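PDB 6TJ2: Alpha/beta hydrolase from Paenibacillus sp. VTT E-133280, which probably hydrolyses methyl salicylate to salicylic acid, as an extracellular esterase related to tobacco salicylic acid binding protein 2. Local coordinates for residues N172-D184 with A195-T208. Numbering follows the deposited sequence.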
ATOM      1  N   ASN A 172     -17.229  25.618  23.675  1.00 16.13           N
ATOM      2  CA  ASN A 172     -16.084  26.524  23.891  1.00 15.85           C
ATOM      3  C   ASN A 172     -15.137  26.481  22.682  1.00 14.52           C
ATOM      4  O   ASN A 172     -13.970  26.829  22.840  1.00 15.05           O
ATOM      5  CB  ASN A 172     -15.333  26.244  25.189  1.00 16.35           C
ATOM      6  CG  ASN A 172     -14.667  24.894  25.202  1.00 17.75           C
ATOM      7  OD1 ASN A 172     -14.701  24.141  24.227  1.00 15.82           O
ATOM      8  ND2 ASN A 172     -14.070  24.583  26.339  1.00 21.67           N
ATOM      9  N   ASN A 173     -15.631  26.033  21.531  1.00 14.29           N
ATOM     10  CA  ASN A 173     -14.824  26.085  20.295  1.00 12.60           C
ATOM     11  C   ASN A 173     -13.632  25.131  20.391  1.00 12.81           C
ATOM     12  O   ASN A 173     -12.635  25.441  19.754  1.00 13.35           O
ATOM     13  CB  ASN A 173     -14.367  27.490  19.943  1.00 13.70           C
ATOM     14  CG  ASN A 173     -13.927  27.644  18.507  1.00 12.90           C
ATOM     15  OD1 ASN A 173     -12.881  28.272  18.225  1.00 15.43           O
ATOM     16  ND2 ASN A 173     -14.714  27.123  17.595  1.00 13.53           N
ATOM     17  N   THR A 174     -13.797  23.977  21.010  1.00 12.13           N
ATOM     18  CA  THR A 174     -12.730  22.964  21.045  1.00 12.48           C
ATOM     19  C   THR A 174     -13.264  21.627  20.572  1.00 12.88           C
ATOM     20  O   THR A 174     -14.486  21.358  20.598  1.00 13.28           O
ATOM     21  CB  THR A 174     -12.050  22.830  22.399  1.00 13.59           C
ATOM     22  OG1 THR A 174     -12.951  22.329  23.399  1.00 13.53           O
ATOM     23  CG2 THR A 174     -11.449  24.145  22.878  1.00 14.38           C
ATOM     24  N   ILE A 175     -12.345  20.790  20.106  1.00 11.95           N
ATOM     25  CA  ILE A 175     -12.681  19.402  19.751  1.00 11.85           C
ATOM     26  C   ILE A 175     -11.846  18.487  20.610  1.00 11.78           C
ATOM     27  O   ILE A 175     -10.608  18.539  20.586  1.00 11.75           O
ATOM     28  CB  ILE A 175     -12.373  19.138  18.267  1.00 11.74           C
ATOM     29  CG1 ILE A 175     -13.282  19.994  17.381  1.00 13.69           C
ATOM     30  CG2 ILE A 175     -12.527  17.656  17.969  1.00 12.55           C
ATOM     31  CD1 ILE A 175     -12.845  20.026  15.904  1.00 15.32           C
ATOM     32  N   THR A 176     -12.539  17.650  21.371  1.00 11.47           N
ATOM     33  CA  THR A 176     -11.913  16.572  22.148  1.00 12.50           C
ATOM     34  C   THR A 176     -12.157  15.267  21.411  1.00 12.19           C
ATOM     35  O   THR A 176     -13.333  14.912  21.212  1.00 13.22           O
ATOM     36  CB  THR A 176     -12.432  16.516  23.582  1.00 14.11           C
ATOM     37  OG1 THR A 176     -12.189  17.781  24.211  1.00 14.95           O
ATOM     38  CG2 THR A 176     -11.792  15.405  24.379  1.00 15.21           C
ATOM     39  N   LEU A 177     -11.117  14.571  21.019  1.00 12.71           N
ATOM     40  CA  LEU A 177     -11.284  13.284  20.361  1.00 13.76           C
ATOM     41  C   LEU A 177     -11.848  12.288  21.349  1.00 12.27           C
ATOM     42  O   LEU A 177     -11.279  12.151  22.419  1.00 13.61           O
ATOM     43  CB  LEU A 177      -9.953  12.736  19.850  1.00 13.99           C
ATOM     44  CG  LEU A 177      -9.247  13.554  18.792  1.00 15.30           C
ATOM     45  CD1 LEU A 177      -7.852  12.971  18.533  1.00 15.65           C
ATOM     46  CD2 LEU A 177     -10.117  13.607  17.563  1.00 16.58           C
ATOM     47  N   PRO A 178     -12.907  11.534  21.065  1.00 12.57           N
ATOM     48  CA  PRO A 178     -13.344  10.455  21.938  1.00 11.78           C
ATOM     49  C   PRO A 178     -12.247   9.402  22.012  1.00 12.59           C
ATOM     50  O   PRO A 178     -11.605   9.110  20.973  1.00 14.15           O
ATOM     51  CB  PRO A 178     -14.624   9.895  21.328  1.00 15.50           C
ATOM     52  CG  PRO A 178     -15.082  11.010  20.421  1.00 18.16           C
ATOM     53  CD  PRO A 178     -13.849  11.758  19.978  1.00 15.36           C
ATOM     54  N   PHE A 179     -12.110   8.715  23.126  1.00 12.80           N
ATOM     55  CA  PHE A 179     -11.011   7.746  23.286  1.00 11.32           C
ATOM     56  C   PHE A 179     -11.195   6.571  22.333  1.00 12.25           C
ATOM     57  O   PHE A 179     -10.186   6.107  21.753  1.00 12.00           O
ATOM     58  CB  PHE A 179     -10.888   7.260  24.736  1.00 11.63           C
ATOM     59  CG  PHE A 179      -9.755   6.293  24.939  1.00 12.49           C
ATOM     60  CD1 PHE A 179      -8.442   6.625  24.648  1.00 11.94           C
ATOM     61  CD2 PHE A 179      -9.983   4.986  25.320  1.00 13.04           C
ATOM     62  CE1 PHE A 179      -7.403   5.721  24.780  1.00 12.68           C
ATOM     63  CE2 PHE A 179      -8.931   4.075  25.470  1.00 14.26           C
ATOM     64  CZ  PHE A 179      -7.646   4.438  25.174  1.00 12.37           C
ATOM     65  N   PRO A 180     -12.392   6.013  22.100  1.00 11.69           N
ATOM     66  CA  PRO A 180     -12.453   4.837  21.212  1.00 12.76           C
ATOM     67  C   PRO A 180     -11.940   5.187  19.811  1.00 13.37           C
ATOM     68  O   PRO A 180     -11.174   4.412  19.188  1.00 12.89           O
ATOM     69  CB  PRO A 180     -13.932   4.441  21.245  1.00 13.93           C
ATOM     70  CG  PRO A 180     -14.400   4.910  22.631  1.00 14.41           C
ATOM     71  CD  PRO A 180     -13.697   6.249  22.739  1.00 14.42           C
ATOM     72  N   LEU A 181     -12.303   6.321  19.254  1.00 11.95           N
ATOM     73  CA  LEU A 181     -11.823   6.839  17.959  1.00 11.35           C
ATOM     74  C   LEU A 181     -10.323   7.003  18.038  1.00 10.53           C
ATOM     75  O   LEU A 181      -9.588   6.522  17.125  1.00 12.04           O
ATOM     76  CB  LEU A 181     -12.486   8.170  17.608  1.00 14.26           C
ATOM     77  CG  LEU A 181     -12.037   8.770  16.290  1.00 14.69           C
ATOM     78  CD1 LEU A 181     -12.460   7.953  15.082  1.00 14.62           C
ATOM     79  CD2 LEU A 181     -12.490  10.213  16.163  1.00 16.28           C
ATOM     80  N   PHE A 182      -9.791   7.645  19.035  1.00  9.93           N
ATOM     81  CA  PHE A 182      -8.368   7.830  19.194  1.00  9.78           C
ATOM     82  C   PHE A 182      -7.640   6.496  19.245  1.00 10.43           C
ATOM     83  O   PHE A 182      -6.626   6.288  18.505  1.00  9.95           O
ATOM     84  CB  PHE A 182      -8.103   8.681  20.441  1.00 10.35           C
ATOM     85  CG  PHE A 182      -6.646   8.924  20.720  1.00 10.14           C
ATOM     86  CD1 PHE A 182      -5.969   9.978  20.136  1.00 12.04           C
ATOM     87  CD2 PHE A 182      -5.936   8.125  21.597  1.00 11.64           C
ATOM     88  CE1 PHE A 182      -4.638  10.236  20.428  1.00 13.09           C
ATOM     89  CE2 PHE A 182      -4.602   8.374  21.869  1.00 10.96           C
ATOM     90  CZ  PHE A 182      -3.954   9.412  21.261  1.00 11.06           C
ATOM     91  N   ARG A 183      -8.129   5.599  20.092  1.00  9.58           N
ATOM     92  CA  ARG A 183      -7.437   4.314  20.346  1.00 10.55           C
ATOM     93  C   ARG A 183      -7.332   3.540  19.038  1.00  9.77           C
ATOM     94  O   ARG A 183      -6.309   2.886  18.788  1.00 11.13           O
ATOM     95  CB  ARG A 183      -8.167   3.570  21.467  1.00 10.55           C
ATOM     96  CG  ARG A 183      -7.360   2.376  22.004  1.00 11.50           C
ATOM     97  CD  ARG A 183      -7.654   1.118  21.207  1.00 11.70           C
ATOM     98  NE  ARG A 183      -6.793   0.027  21.634  1.00 12.63           N
ATOM     99  CZ  ARG A 183      -5.552  -0.187  21.228  1.00 12.11           C
ATOM    100  NH1 ARG A 183      -4.936   0.619  20.384  1.00 12.43           N
ATOM    101  NH2 ARG A 183      -4.864  -1.204  21.692  1.00 12.32           N
ATOM    102  N   ASP A 184      -8.422   3.478  18.310  1.00 10.05           N
ATOM    103  CA  ASP A 184      -8.518   2.608  17.125  1.00  9.78           C
ATOM    104  C   ASP A 184      -8.059   3.287  15.831  1.00 10.00           C
ATOM    105  O   ASP A 184      -7.801   2.526  14.892  1.00 10.46           O
ATOM    106  CB  ASP A 184      -9.885   1.927  17.018  1.00 11.28           C
ATOM    107  CG  ASP A 184     -10.033   0.724  17.944  1.00 12.86           C
ATOM    108  OD1 ASP A 184      -9.051   0.206  18.431  1.00 11.85           O
ATOM    109  OD2 ASP A 184     -11.194   0.270  18.011  1.00 16.79           O
ATOM    110  N   ALA A 195      -1.906   3.444  24.589  1.00 10.76           N
ATOM    111  CA  ALA A 195      -2.986   4.284  24.063  1.00 10.73           C
ATOM    112  C   ALA A 195      -3.514   5.241  25.132  1.00 10.93           C
ATOM    113  O   ALA A 195      -3.746   6.428  24.882  1.00 11.73           O
ATOM    114  CB  ALA A 195      -4.091   3.442  23.476  1.00 10.92           C
ATOM    115  N   GLN A 196      -3.706   4.700  26.327  1.00 11.70           N
ATOM    116  CA  GLN A 196      -4.227   5.523  27.451  1.00 11.83           C
ATOM    117  C   GLN A 196      -3.193   6.595  27.777  1.00 11.81           C
ATOM    118  O   GLN A 196      -3.589   7.761  28.011  1.00 12.73           O
ATOM    119  CB  GLN A 196      -4.514   4.626  28.645  1.00 12.22           C
ATOM    120  CG  GLN A 196      -5.695   3.668  28.480  1.00 12.87           C
ATOM    121  CD  GLN A 196      -5.760   2.522  29.462  1.00 13.31           C
ATOM    122  OE1 GLN A 196      -4.731   2.149  30.002  1.00 14.80           O
ATOM    123  NE2 GLN A 196      -6.973   2.047  29.697  1.00 15.58           N
ATOM    124  N   ALA A 197      -1.924   6.242  27.851  1.00 12.01           N
ATOM    125  CA  ALA A 197      -0.865   7.219  28.173  1.00 13.06           C
ATOM    126  C   ALA A 197      -0.833   8.307  27.109  1.00 12.11           C
ATOM    127  O   ALA A 197      -0.749   9.511  27.389  1.00 13.79           O
ATOM    128  CB  ALA A 197       0.472   6.560  28.293  1.00 13.97           C
ATOM    129  N   PHE A 198      -0.928   7.946  25.839  1.00 11.37           N
ATOM    130  CA  PHE A 198      -0.875   8.910  24.727  1.00 12.41           C
ATOM    131  C   PHE A 198      -2.143   9.760  24.704  1.00 11.92           C
ATOM    132  O   PHE A 198      -2.066  10.970  24.413  1.00 12.72           O
ATOM    133  CB  PHE A 198      -0.662   8.212  23.388  1.00 12.55           C
ATOM    134  CG  PHE A 198       0.603   7.388  23.316  1.00 13.88           C
ATOM    135  CD1 PHE A 198       1.723   7.721  24.026  1.00 16.04           C
ATOM    136  CD2 PHE A 198       0.624   6.297  22.501  1.00 14.24           C
ATOM    137  CE1 PHE A 198       2.910   6.979  23.923  1.00 18.25           C
ATOM    138  CE2 PHE A 198       1.799   5.554  22.398  1.00 15.88           C
ATOM    139  CZ  PHE A 198       2.899   5.875  23.115  1.00 17.22           C
ATOM    140  N   TYR A 199      -3.302   9.219  25.090  1.00 11.46           N
ATOM    141  CA  TYR A 199      -4.556   9.997  25.130  1.00 11.92           C
ATOM    142  C   TYR A 199      -4.454  11.085  26.192  1.00 12.52           C
ATOM    143  O   TYR A 199      -4.919  12.226  25.953  1.00 12.12           O
ATOM    144  CB  TYR A 199      -5.744   9.077  25.380  1.00 11.88           C
ATOM    145  CG  TYR A 199      -7.082   9.742  25.261  1.00 11.78           C
ATOM    146  CD1 TYR A 199      -7.507  10.294  24.059  1.00 11.48           C
ATOM    147  CD2 TYR A 199      -7.925   9.842  26.358  1.00 13.05           C
ATOM    148  CE1 TYR A 199      -8.762  10.875  23.944  1.00 11.00           C
ATOM    149  CE2 TYR A 199      -9.160  10.430  26.247  1.00 11.62           C
ATOM    150  CZ  TYR A 199      -9.601  10.930  25.037  1.00 11.76           C
ATOM    151  OH  TYR A 199     -10.836  11.527  24.959  1.00 13.18           O
ATOM    152  N   LYS A 200      -3.792  10.764  27.301  1.00 12.17           N
ATOM    153  CA  LYS A 200      -3.629  11.779  28.376  1.00 14.13           C
ATOM    154  C   LYS A 200      -2.795  12.945  27.835  1.00 13.26           C
ATOM    155  O   LYS A 200      -2.896  14.049  28.425  1.00 15.27           O
ATOM    156  CB  LYS A 200      -2.984  11.116  29.580  1.00 14.33           C
ATOM    157  CG  LYS A 200      -3.871  10.258  30.465  1.00 16.02           C
ATOM    158  CD  LYS A 200      -3.126   9.493  31.511  1.00 17.16           C
ATOM    159  CE  LYS A 200      -4.024   8.807  32.505  1.00 18.34           C
ATOM    160  NZ  LYS A 200      -3.240   8.007  33.467  1.00 21.69           N
ATOM    161  N   GLN A 201      -1.948  12.744  26.837  1.00 13.14           N
ATOM    162  CA  GLN A 201      -1.085  13.760  26.216  1.00 14.42           C
ATOM    163  C   GLN A 201      -1.724  14.356  24.970  1.00 13.27           C
ATOM    164  O   GLN A 201      -0.969  15.073  24.192  1.00 15.38           O
ATOM    165  CB  GLN A 201       0.302  13.183  25.883  1.00 16.84           C
ATOM    166  CG  GLN A 201       1.076  12.650  27.060  1.00 20.40           C
ATOM    167  CD  GLN A 201       2.412  12.119  26.580  1.00 28.76           C
ATOM    168  OE1 GLN A 201       2.909  11.128  27.115  1.00 48.75           O
ATOM    169  NE2 GLN A 201       3.005  12.748  25.560  1.00 33.66           N
ATOM    170  N   ALA A 202      -2.993  14.141  24.700  1.00 12.46           N
ATOM    171  CA  ALA A 202      -3.713  14.637  23.509  1.00 12.13           C
ATOM    172  C   ALA A 202      -4.767  15.644  23.953  1.00 13.47           C
ATOM    173  O   ALA A 202      -5.914  15.282  24.151  1.00 14.90           O
ATOM    174  CB  ALA A 202      -4.310  13.482  22.709  1.00 13.25           C
ATOM    175  N   PRO A 203      -4.401  16.922  24.109  1.00 12.65           N
ATOM    176  CA  PRO A 203      -5.355  17.901  24.639  1.00 12.67           C
ATOM    177  C   PRO A 203      -6.415  18.285  23.647  1.00 13.87           C
ATOM    178  O   PRO A 203      -6.269  18.060  22.441  1.00 14.63           O
ATOM    179  CB  PRO A 203      -4.527  19.134  24.996  1.00 15.83           C
ATOM    180  CG  PRO A 203      -3.220  18.932  24.326  1.00 18.54           C
ATOM    181  CD  PRO A 203      -3.059  17.484  23.938  1.00 13.57           C
ATOM    182  N   PRO A 204      -7.531  18.852  24.116  1.00 12.96           N
ATOM    183  CA  PRO A 204      -8.543  19.369  23.193  1.00 12.18           C
ATOM    184  C   PRO A 204      -7.930  20.373  22.240  1.00 12.01           C
ATOM    185  O   PRO A 204      -7.008  21.120  22.611  1.00 13.87           O
ATOM    186  CB  PRO A 204      -9.566  20.070  24.125  1.00 12.73           C
ATOM    187  CG  PRO A 204      -9.395  19.335  25.445  1.00 15.34           C
ATOM    188  CD  PRO A 204      -7.900  19.085  25.545  1.00 13.96           C
ATOM    189  N   GLU A 205      -8.465  20.430  21.043  1.00 11.48           N
ATOM    190  CA  GLU A 205      -7.932  21.271  19.974  1.00 10.89           C
ATOM    191  C   GLU A 205      -8.810  22.501  19.792  1.00 10.91           C
ATOM    192  O   GLU A 205     -10.003  22.379  19.485  1.00 11.65           O
ATOM    193  CB  GLU A 205      -7.877  20.487  18.661  1.00 11.35           C
ATOM    194  CG  GLU A 205      -7.186  21.266  17.538  1.00 11.89           C
ATOM    195  CD  GLU A 205      -5.682  21.417  17.722  1.00 11.19           C
ATOM    196  OE1 GLU A 205      -5.102  20.932  18.705  1.00 12.11           O
ATOM    197  OE2 GLU A 205      -5.050  22.107  16.861  1.00 12.56           O
ATOM    198  N   PRO A 206      -8.228  23.707  19.799  1.00 11.86           N
ATOM    199  CA  PRO A 206      -8.982  24.904  19.389  1.00 12.24           C
ATOM    200  C   PRO A 206      -9.416  24.767  17.931  1.00 12.36           C
ATOM    201  O   PRO A 206      -8.595  24.429  17.065  1.00 11.78           O
ATOM    202  CB  PRO A 206      -7.989  26.044  19.532  1.00 13.29           C
ATOM    203  CG  PRO A 206      -6.904  25.544  20.437  1.00 14.70           C
ATOM    204  CD  PRO A 206      -6.866  24.039  20.220  1.00 12.60           C
ATOM    205  N   ALA A 207     -10.700  24.969  17.630  1.00 11.67           N
ATOM    206  CA  ALA A 207     -11.256  24.436  16.385  1.00 13.37           C
ATOM    207  C   ALA A 207     -11.084  25.382  15.197  1.00 12.94           C
ATOM    208  O   ALA A 207     -11.101  24.899  14.063  1.00 14.02           O
ATOM    209  CB  ALA A 207     -12.719  24.113  16.549  1.00 13.98           C
ATOM    210  N   THR A 208     -10.997  26.684  15.380  1.00 12.17           N
ATOM    211  CA  THR A 208     -11.056  27.612  14.233  1.00 12.02           C
ATOM    212  C   THR A 208     -10.036  27.270  13.152  1.00 12.11           C
ATOM    213  O   THR A 208     -10.392  27.221  11.976  1.00 12.44           O
ATOM    214  CB  THR A 208     -10.999  29.065  14.670  1.00 12.58           C
ATOM    215  OG1 THR A 208     -12.132  29.300  15.515  1.00 13.81           O
ATOM    216  CG2 THR A 208     -10.867  30.006  13.502  1.00 14.23           C
TER
HETATM  217  O   HOH W   1      -8.632  15.251  22.566  1.00 18.16           O
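I175 O is gripped from two residues: E205 N donates to it at 2.9 Å with a nearly straight N-H...O angle of 169°, and W54 NE1 supplies a second hydrogen bond. The return bond, I175 N to E205 O, makes I175/E205 an antiparallel hydrogen-bonded pair, followed by the non-hydrogen-bonded pair T174/P206; A207 N then donates to N173 O. H82 holds E205 OE2 and W54 N holds OE1, tying the ribbon to neighbouring loops. Further along, a water bridges L177 N and A202 O, and Y199 OH donates to L177 O at 2.7 Å, almost in line with the carbonyl. With CG opposite its own backbone N (chi1 -172°), the Y199 ring reaches F179 and F182 together. F179 CB sits over the face of the Y199 ring, 4.0 Å from the Y199 centroid, a CH-pi contact, while Y199 CD1 lies 3.6 Å from F182 CD2, over the F182 face. Both phenylalanine rings are set obliquely to the tyrosine. Helix segments 179-184 and 195-200, their N-to-C directions 117° apart, meet through this aromatic cluster; continued by a two-stranded antiparallel ribbon, they are consistent with the cap of an alpha/beta hydrolase, inserted beside the central parallel sheet.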